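Local atomic coordinates of piwi domain-containing protein (Vanderwaltozyma polyspora, PDB entry 5THE), a protein that probably binds RNA as a budding yeast Argonaute, represented here by its C-terminal lobe with the RNase H-like Piwi domain. Residues 46-58 / 401-415. Numbering follows the deposited sequence.
Sequences YKDKSYGTKHEES and ENAKNEKGEEVAVQS
Ala-412 N donates to Lys-49 O at 2.7 Å, and Tyr-51 N donates to Asn-402 OD1, also at 2.7 Å. The second bond is nearly straight and lies in the amide plane, on a lone pair of OD1. Asn-402 thus takes a backbone N-H of the loop with its side chain, beside the backbone bond of Ala-412. At the turn end, Asn-405 ND2 donates to Asp-48 OD2 at 3.1 Å and meets the anti lone pair of that oxygen. The same nitrogen also donates to Glu-409 OE2. Asn-405 OD1 takes Lys-407 N and Glu-409 N from opposite faces of its plane, the first closing an Asx turn, so the amide is held at both ends. Water 1 joins Tyr-46 OH, Asp-48 OD1 and Ala-412 O.

Packing follows. Both methyls of Val-411 press on Asp-48 CB, CG2 at 3.4 Å. With chi1 at -166°, the Tyr-51 side chain turns away from its own N and brings the ring between Glu-401 and Gln-414. Glu-401 CG makes an off-centre CH-pi contact with the ring. Ala-412 CB and Gln-414 O sit at the ring edge. Farther along, Glu-56 CG lies 3.4 Å from Ser-415 OG, which hydrogen-bonds to Gln-443.

The loop thus docks on the Piwi-domain hairpin through three direct hydrogen bonds, a bridging water and apolar packing. Sharing Asn-405 ND2 probably eases repulsion between Asp-48 and Glu-409, helped by the Lys-407 salt bridge to Glu-409 and a water between Glu-409 OE2 and Asp-48 O.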
ATOM      1  N   TYR A  46      -3.043  12.620 -18.089  1.00 27.14           N
ATOM      2  CA  TYR A  46      -4.394  12.679 -18.627  1.00 29.72           C
ATOM      3  C   TYR A  46      -4.772  14.124 -18.901  1.00 27.01           C
ATOM      4  O   TYR A  46      -4.644  14.981 -18.025  1.00 27.04           O
ATOM      5  CB  TYR A  46      -5.417  12.067 -17.662  1.00 24.11           C
ATOM      6  CG  TYR A  46      -6.822  12.196 -18.227  1.00 27.79           C
ATOM      7  CD1 TYR A  46      -7.302  11.275 -19.149  1.00 23.40           C
ATOM      8  CD2 TYR A  46      -7.645  13.256 -17.869  1.00 23.51           C
ATOM      9  CE1 TYR A  46      -8.568  11.394 -19.682  1.00 24.63           C
ATOM     10  CE2 TYR A  46      -8.911  13.392 -18.406  1.00 20.35           C
ATOM     11  CZ  TYR A  46      -9.365  12.454 -19.310  1.00 23.38           C
ATOM     12  OH  TYR A  46     -10.626  12.581 -19.845  1.00 27.35           O
ATOM     13  N   LYS A  47      -5.266  14.387 -20.108  1.00 25.65           N
ATOM     14  CA  LYS A  47      -5.736  15.707 -20.489  1.00 30.19           C
ATOM     15  C   LYS A  47      -7.192  15.611 -20.925  1.00 26.08           C
ATOM     16  O   LYS A  47      -7.570  14.703 -21.670  1.00 28.03           O
ATOM     17  CB  LYS A  47      -4.857  16.318 -21.601  1.00 28.36           C
ATOM     18  CG  LYS A  47      -3.441  16.602 -21.125  1.00 33.98           C
ATOM     19  CD  LYS A  47      -2.645  17.418 -22.125  1.00 39.95           C
ATOM     20  CE  LYS A  47      -1.238  17.700 -21.606  1.00 37.22           C
ATOM     21  NZ  LYS A  47      -0.419  18.377 -22.639  1.00 37.06           N
ATOM     22  N   ASP A  48      -7.997  16.545 -20.425  1.00 25.76           N
ATOM     23  CA  ASP A  48      -9.433  16.528 -20.651  1.00 29.38           C
ATOM     24  C   ASP A  48      -9.772  16.501 -22.141  1.00 29.64           C
ATOM     25  O   ASP A  48      -9.140  17.183 -22.956  1.00 29.36           O
ATOM     26  CB  ASP A  48     -10.071  17.768 -20.026  1.00 26.40           C
ATOM     27  CG  ASP A  48     -10.175  17.707 -18.525  1.00 29.47           C
ATOM     28  OD1 ASP A  48     -10.162  16.606 -17.930  1.00 32.44           O
ATOM     29  OD2 ASP A  48     -10.316  18.797 -17.936  1.00 29.63           O
ATOM     30  N   LYS A  49     -10.791  15.714 -22.485  1.00 32.10           N
ATOM     31  CA  LYS A  49     -11.426  15.757 -23.796  1.00 22.52           C
ATOM     32  C   LYS A  49     -12.919  15.554 -23.630  1.00 25.70           C
ATOM     33  O   LYS A  49     -13.412  15.151 -22.569  1.00 23.79           O
ATOM     34  CB  LYS A  49     -10.863  14.698 -24.762  1.00 24.72           C
ATOM     35  CG  LYS A  49      -9.397  14.977 -25.149  1.00 40.37           C
ATOM     36  CD  LYS A  49      -8.880  14.058 -26.260  1.00 46.39           C
ATOM     37  CE  LYS A  49      -7.420  14.381 -26.571  1.00 49.25           C
ATOM     38  NZ  LYS A  49      -6.930  13.816 -27.862  1.00 52.04           N
ATOM     39  N   SER A  50     -13.639  15.841 -24.712  1.00 23.95           N
ATOM     40  CA  SER A  50     -15.067  15.602 -24.747  1.00 27.54           C
ATOM     41  C   SER A  50     -15.371  14.127 -24.515  1.00 26.79           C
ATOM     42  O   SER A  50     -14.636  13.239 -24.965  1.00 25.19           O
ATOM     43  CB  SER A  50     -15.644  16.035 -26.093  1.00 25.04           C
ATOM     44  OG  SER A  50     -16.926  15.453 -26.239  1.00 38.48           O
ATOM     45  N   TYR A  51     -16.451  13.878 -23.783  1.00 25.19           N
ATOM     46  CA  TYR A  51     -17.018  12.545 -23.713  1.00 28.43           C
ATOM     47  C   TYR A  51     -17.371  12.071 -25.117  1.00 29.55           C
ATOM     48  O   TYR A  51     -17.674  12.869 -26.005  1.00 28.07           O
ATOM     49  CB  TYR A  51     -18.274  12.560 -22.841  1.00 28.25           C
ATOM     50  CG  TYR A  51     -18.747  11.196 -22.441  1.00 28.30           C
ATOM     51  CD1 TYR A  51     -18.154  10.529 -21.373  1.00 31.59           C
ATOM     52  CD2 TYR A  51     -19.786  10.568 -23.120  1.00 33.42           C
ATOM     53  CE1 TYR A  51     -18.578   9.274 -20.991  1.00 29.87           C
ATOM     54  CE2 TYR A  51     -20.226   9.297 -22.740  1.00 31.47           C
ATOM     55  CZ  TYR A  51     -19.613   8.665 -21.673  1.00 29.74           C
ATOM     56  OH  TYR A  51     -20.006   7.417 -21.281  1.00 33.79           O
ATOM     57  N   GLY A  52     -17.316  10.759 -25.318  1.00 34.69           N
ATOM     58  CA  GLY A  52     -17.838  10.183 -26.535  1.00 28.77           C
ATOM     59  C   GLY A  52     -16.898   9.240 -27.246  1.00 34.78           C
ATOM     60  O   GLY A  52     -17.340   8.453 -28.089  1.00 36.87           O
ATOM     61  N   THR A  53     -15.600   9.297 -26.935  1.00 29.15           N
ATOM     62  CA  THR A  53     -14.631   8.389 -27.541  1.00 28.99           C
ATOM     63  C   THR A  53     -13.911   7.549 -26.497  1.00 27.73           C
ATOM     64  O   THR A  53     -12.877   6.945 -26.804  1.00 26.59           O
ATOM     65  CB  THR A  53     -13.609   9.159 -28.378  1.00 27.16           C
ATOM     66  OG1 THR A  53     -12.832   9.999 -27.514  1.00 30.65           O
ATOM     67  CG2 THR A  53     -14.316  10.020 -29.409  1.00 29.45           C
ATOM     68  N   LYS A  54     -14.438   7.496 -25.274  1.00 27.29           N
ATOM     69  CA  LYS A  54     -13.853   6.754 -24.157  1.00 29.45           C
ATOM     70  C   LYS A  54     -12.455   7.252 -23.795  1.00 26.23           C
ATOM     71  O   LYS A  54     -11.697   6.548 -23.118  1.00 29.26           O
ATOM     72  CB  LYS A  54     -13.828   5.244 -24.438  1.00 30.82           C
ATOM     73  CG  LYS A  54     -15.222   4.578 -24.488  1.00 33.85           C
ATOM     74  CD  LYS A  54     -15.069   3.078 -24.758  1.00 43.34           C
ATOM     75  CE  LYS A  54     -16.405   2.382 -24.960  1.00 47.28           C
ATOM     76  NZ  LYS A  54     -17.187   2.281 -23.708  1.00 52.66           N
ATOM     77  N   HIS A  55     -12.093   8.461 -24.221  1.00 25.23           N
ATOM     78  CA  HIS A  55     -10.847   9.052 -23.750  1.00 23.63           C
ATOM     79  C   HIS A  55     -10.809   9.065 -22.226  1.00 25.63           C
ATOM     80  O   HIS A  55      -9.764   8.812 -21.621  1.00 26.56           O
ATOM     81  CB  HIS A  55     -10.689  10.464 -24.321  1.00 25.75           C
ATOM     82  CG  HIS A  55      -9.430  11.158 -23.893  1.00 27.80           C
ATOM     83  ND1 HIS A  55      -8.186  10.809 -24.370  1.00 29.38           N
ATOM     84  CD2 HIS A  55      -9.227  12.188 -23.039  1.00 24.35           C
ATOM     85  CE1 HIS A  55      -7.272  11.592 -23.828  1.00 27.60           C
ATOM     86  NE2 HIS A  55      -7.878  12.439 -23.016  1.00 28.19           N
ATOM     87  N   GLU A  56     -11.966   9.292 -21.590  1.00 23.90           N
ATOM     88  CA  GLU A  56     -12.018   9.456 -20.142  1.00 30.08           C
ATOM     89  C   GLU A  56     -11.607   8.189 -19.396  1.00 27.34           C
ATOM     90  O   GLU A  56     -11.144   8.270 -18.256  1.00 21.77           O
ATOM     91  CB  GLU A  56     -13.427   9.874 -19.720  1.00 25.81           C
ATOM     92  CG  GLU A  56     -14.482   8.803 -19.949  1.00 27.35           C
ATOM     93  CD  GLU A  56     -14.943   8.699 -21.387  1.00 34.35           C
ATOM     94  OE1 GLU A  56     -14.500   9.518 -22.224  1.00 35.35           O
ATOM     95  OE2 GLU A  56     -15.756   7.788 -21.677  1.00 37.33           O
ATOM     96  N   GLU A  57     -11.764   7.014 -20.007  1.00 26.37           N
ATOM     97  CA  GLU A  57     -11.465   5.789 -19.272  1.00 27.91           C
ATOM     98  C   GLU A  57      -9.983   5.614 -19.025  1.00 28.35           C
ATOM     99  O   GLU A  57      -9.602   4.700 -18.288  1.00 32.80           O
ATOM    100  CB  GLU A  57     -12.019   4.574 -20.009  1.00 24.86           C
ATOM    101  CG  GLU A  57     -13.485   4.750 -20.346  1.00 23.65           C
ATOM    102  CD  GLU A  57     -14.144   3.469 -20.805  1.00 26.20           C
ATOM    103  OE1 GLU A  57     -15.379   3.471 -20.965  1.00 27.17           O
ATOM    104  OE2 GLU A  57     -13.430   2.473 -21.014  1.00 27.18           O
ATOM    105  N   SER A  58      -9.157   6.488 -19.583  1.00 25.37           N
ATOM    106  CA  SER A  58      -7.721   6.425 -19.386  1.00 26.66           C
ATOM    107  C   SER A  58      -7.253   7.265 -18.206  1.00 20.62           C
ATOM    108  O   SER A  58      -6.104   7.128 -17.797  1.00 23.88           O
ATOM    109  CB  SER A  58      -6.993   6.866 -20.672  1.00 28.11           C
ATOM    110  OG  SER A  58      -7.037   8.268 -20.855  1.00 31.51           O
ATOM    111  N   GLU A 401     -22.702  14.244 -19.255  1.00 24.66           N
ATOM    112  CA  GLU A 401     -21.555  13.618 -19.891  1.00 30.61           C
ATOM    113  C   GLU A 401     -20.365  14.564 -19.943  1.00 26.47           C
ATOM    114  O   GLU A 401     -19.241  14.147 -19.642  1.00 24.82           O
ATOM    115  CB  GLU A 401     -21.930  13.128 -21.290  1.00 32.08           C
ATOM    116  CG  GLU A 401     -22.852  11.905 -21.268  1.00 37.42           C
ATOM    117  CD  GLU A 401     -23.187  11.380 -22.658  1.00 40.79           C
ATOM    118  OE1 GLU A 401     -22.959  12.113 -23.642  1.00 38.28           O
ATOM    119  OE2 GLU A 401     -23.684  10.237 -22.766  1.00 46.91           O
ATOM    120  N   ASN A 402     -20.607  15.838 -20.266  1.00 26.78           N
ATOM    121  CA  ASN A 402     -19.596  16.882 -20.336  1.00 26.47           C
ATOM    122  C   ASN A 402     -19.969  18.032 -19.418  1.00 25.32           C
ATOM    123  O   ASN A 402     -21.139  18.241 -19.093  1.00 30.27           O
ATOM    124  CB  ASN A 402     -19.421  17.463 -21.763  1.00 24.23           C
ATOM    125  CG  ASN A 402     -18.926  16.436 -22.761  1.00 29.33           C
ATOM    126  OD1 ASN A 402     -17.798  15.952 -22.667  1.00 24.90           O
ATOM    127  ND2 ASN A 402     -19.780  16.088 -23.724  1.00 34.88           N
ATOM    128  N   ALA A 403     -18.942  18.768 -18.995  1.00 25.54           N
ATOM    129  CA  ALA A 403     -19.108  20.070 -18.372  1.00 25.34           C
ATOM    130  C   ALA A 403     -17.927  20.921 -18.815  1.00 32.85           C
ATOM    131  O   ALA A 403     -16.950  20.409 -19.368  1.00 31.52           O
ATOM    132  CB  ALA A 403     -19.181  19.968 -16.846  1.00 20.89           C
ATOM    133  N   LYS A 404     -18.014  22.228 -18.561  1.00 29.80           N
ATOM    134  CA  LYS A 404     -16.907  23.119 -18.896  1.00 27.32           C
ATOM    135  C   LYS A 404     -15.831  23.043 -17.828  1.00 25.22           C
ATOM    136  O   LYS A 404     -16.115  23.227 -16.636  1.00 24.09           O
ATOM    137  CB  LYS A 404     -17.379  24.563 -19.065  1.00 27.22           C
ATOM    138  CG  LYS A 404     -18.212  24.752 -20.325  1.00 43.53           C
ATOM    139  CD  LYS A 404     -18.483  26.224 -20.633  1.00 51.15           C
ATOM    140  CE  LYS A 404     -19.061  26.367 -22.031  1.00 56.36           C
ATOM    141  NZ  LYS A 404     -18.179  25.729 -23.056  1.00 60.00           N
ATOM    142  N   ASN A 405     -14.594  22.776 -18.264  1.00 24.78           N
ATOM    143  CA  ASN A 405     -13.444  22.727 -17.376  1.00 22.39           C
ATOM    144  C   ASN A 405     -12.859  24.130 -17.184  1.00 27.19           C
ATOM    145  O   ASN A 405     -13.407  25.134 -17.645  1.00 25.59           O
ATOM    146  CB  ASN A 405     -12.422  21.708 -17.897  1.00 22.36           C
ATOM    147  CG  ASN A 405     -11.699  22.154 -19.155  1.00 23.30           C
ATOM    148  OD1 ASN A 405     -11.872  23.275 -19.645  1.00 25.50           O
ATOM    149  ND2 ASN A 405     -10.838  21.272 -19.668  1.00 18.93           N
ATOM    150  N   GLU A 406     -11.725  24.210 -16.494  1.00 26.11           N
ATOM    151  CA  GLU A 406     -11.096  25.488 -16.211  1.00 28.07           C
ATOM    152  C   GLU A 406     -10.413  26.102 -17.424  1.00 28.99           C
ATOM    153  O   GLU A 406      -9.958  27.243 -17.334  1.00 30.69           O
ATOM    154  CB  GLU A 406     -10.094  25.333 -15.070  1.00 28.68           C
ATOM    155  CG  GLU A 406     -10.788  25.075 -13.721  1.00 33.10           C
ATOM    156  CD  GLU A 406      -9.919  24.273 -12.753  1.00 36.19           C
ATOM    157  OE1 GLU A 406      -9.606  24.797 -11.666  1.00 38.67           O
ATOM    158  OE2 GLU A 406      -9.545  23.119 -13.079  1.00 39.60           O
ATOM    159  N   LYS A 407     -10.328  25.391 -18.544  1.00 24.60           N
ATOM    160  CA  LYS A 407      -9.908  26.013 -19.789  1.00 26.97           C
ATOM    161  C   LYS A 407     -11.087  26.509 -20.618  1.00 32.65           C
ATOM    162  O   LYS A 407     -10.869  27.078 -21.693  1.00 28.71           O
ATOM    163  CB  LYS A 407      -9.077  25.038 -20.627  1.00 26.77           C
ATOM    164  CG  LYS A 407      -7.971  24.340 -19.859  1.00 32.11           C
ATOM    165  CD  LYS A 407      -6.788  24.097 -20.763  1.00 38.20           C
ATOM    166  CE  LYS A 407      -6.900  22.810 -21.500  1.00 38.08           C
ATOM    167  NZ  LYS A 407      -5.950  22.811 -22.634  1.00 34.44           N
ATOM    168  N   GLY A 408     -12.325  26.305 -20.153  1.00 31.16           N
ATOM    169  CA  GLY A 408     -13.491  26.637 -20.955  1.00 27.13           C
ATOM    170  C   GLY A 408     -13.868  25.614 -22.002  1.00 31.36           C
ATOM    171  O   GLY A 408     -14.657  25.932 -22.896  1.00 35.01           O
ATOM    172  N   GLU A 409     -13.304  24.408 -21.950  1.00 30.61           N
ATOM    173  CA  GLU A 409     -13.645  23.336 -22.878  1.00 27.12           C
ATOM    174  C   GLU A 409     -14.754  22.467 -22.302  1.00 30.04           C
ATOM    175  O   GLU A 409     -14.825  22.248 -21.087  1.00 31.16           O
ATOM    176  CB  GLU A 409     -12.423  22.458 -23.160  1.00 23.95           C
ATOM    177  CG  GLU A 409     -11.178  23.232 -23.566  1.00 31.83           C
ATOM    178  CD  GLU A 409      -9.894  22.429 -23.394  1.00 41.11           C
ATOM    179  OE1 GLU A 409      -9.001  22.528 -24.270  1.00 46.34           O
ATOM    180  OE2 GLU A 409      -9.778  21.692 -22.383  1.00 37.16           O
ATOM    181  N   GLU A 410     -15.604  21.953 -23.191  1.00 29.03           N
ATOM    182  CA  GLU A 410     -16.618  20.962 -22.833  1.00 29.23           C
ATOM    183  C   GLU A 410     -15.978  19.578 -22.844  1.00 30.62           C
ATOM    184  O   GLU A 410     -15.468  19.121 -23.873  1.00 26.90           O
ATOM    185  CB  GLU A 410     -17.807  21.017 -23.793  1.00 31.80           C
ATOM    186  CG  GLU A 410     -18.652  22.276 -23.653  1.00 43.18           C
ATOM    187  CD  GLU A 410     -19.718  22.173 -22.565  1.00 58.89           C
ATOM    188  OE1 GLU A 410     -19.752  21.166 -21.830  1.00 59.44           O
ATOM    189  OE2 GLU A 410     -20.531  23.113 -22.442  1.00 69.97           O
ATOM    190  N   VAL A 411     -16.029  18.901 -21.704  1.00 26.76           N
ATOM    191  CA  VAL A 411     -15.043  17.887 -21.380  1.00 27.18           C
ATOM    192  C   VAL A 411     -15.717  16.797 -20.551  1.00 26.69           C
ATOM    193  O   VAL A 411     -16.648  17.073 -19.794  1.00 24.68           O
ATOM    194  CB  VAL A 411     -13.897  18.653 -20.680  1.00 34.37           C
ATOM    195  CG1 VAL A 411     -13.489  18.054 -19.396  1.00 27.73           C
ATOM    196  CG2 VAL A 411     -12.762  18.955 -21.670  1.00 33.31           C
ATOM    197  N   ALA A 412     -15.277  15.543 -20.727  1.00 28.96           N
ATOM    198  CA  ALA A 412     -15.904  14.424 -20.014  1.00 28.32           C
ATOM    199  C   ALA A 412     -15.826  14.614 -18.506  1.00 25.37           C
ATOM    200  O   ALA A 412     -14.760  14.897 -17.951  1.00 28.91           O
ATOM    201  CB  ALA A 412     -15.250  13.095 -20.383  1.00 22.84           C
ATOM    202  N   VAL A 413     -16.967  14.470 -17.839  1.00 24.01           N
ATOM    203  CA  VAL A 413     -17.034  14.496 -16.389  1.00 20.09           C
ATOM    204  C   VAL A 413     -17.570  13.189 -15.824  1.00 24.91           C
ATOM    205  O   VAL A 413     -17.893  13.113 -14.638  1.00 27.91           O
ATOM    206  CB  VAL A 413     -17.871  15.696 -15.893  1.00 21.14           C
ATOM    207  CG1 VAL A 413     -17.179  16.993 -16.271  1.00 20.86           C
ATOM    208  CG2 VAL A 413     -19.320  15.653 -16.475  1.00 25.14           C
ATOM    209  N   GLN A 414     -17.676  12.154 -16.641  1.00 24.24           N
ATOM    210  CA  GLN A 414     -17.973  10.825 -16.124  1.00 21.63           C
ATOM    211  C   GLN A 414     -17.188   9.801 -16.924  1.00 21.37           C
ATOM    212  O   GLN A 414     -16.769  10.063 -18.053  1.00 23.65           O
ATOM    213  CB  GLN A 414     -19.469  10.504 -16.180  1.00 21.85           C
ATOM    214  CG  GLN A 414     -20.093  10.668 -17.550  1.00 26.89           C
ATOM    215  CD  GLN A 414     -21.490  10.065 -17.611  1.00 31.11           C
ATOM    216  OE1 GLN A 414     -21.637   8.851 -17.711  1.00 28.91           O
ATOM    217  NE2 GLN A 414     -22.516  10.911 -17.526  1.00 24.22           N
ATOM    218  N   SER A 415     -16.998   8.622 -16.322  1.00 26.84           N
ATOM    219  CA  SER A 415     -16.256   7.536 -16.950  1.00 26.25           C
ATOM    220  C   SER A 415     -16.797   6.204 -16.457  1.00 28.54           C
ATOM    221  O   SER A 415     -16.991   6.014 -15.245  1.00 21.60           O
ATOM    222  CB  SER A 415     -14.759   7.631 -16.641  1.00 23.69           C
ATOM    223  OG  SER A 415     -14.052   6.618 -17.335  1.00 20.70           O
TER
HETATM  224  O   HOH W   1     -12.122  14.999 -19.154  1.00 22.52           O
HETATM  225  O   HOH W   2      -7.845  19.579 -21.941  1.00 30.98           O
HETATM  226  O   HOH W   3     -19.669   7.205 -18.322  1.00 26.51           O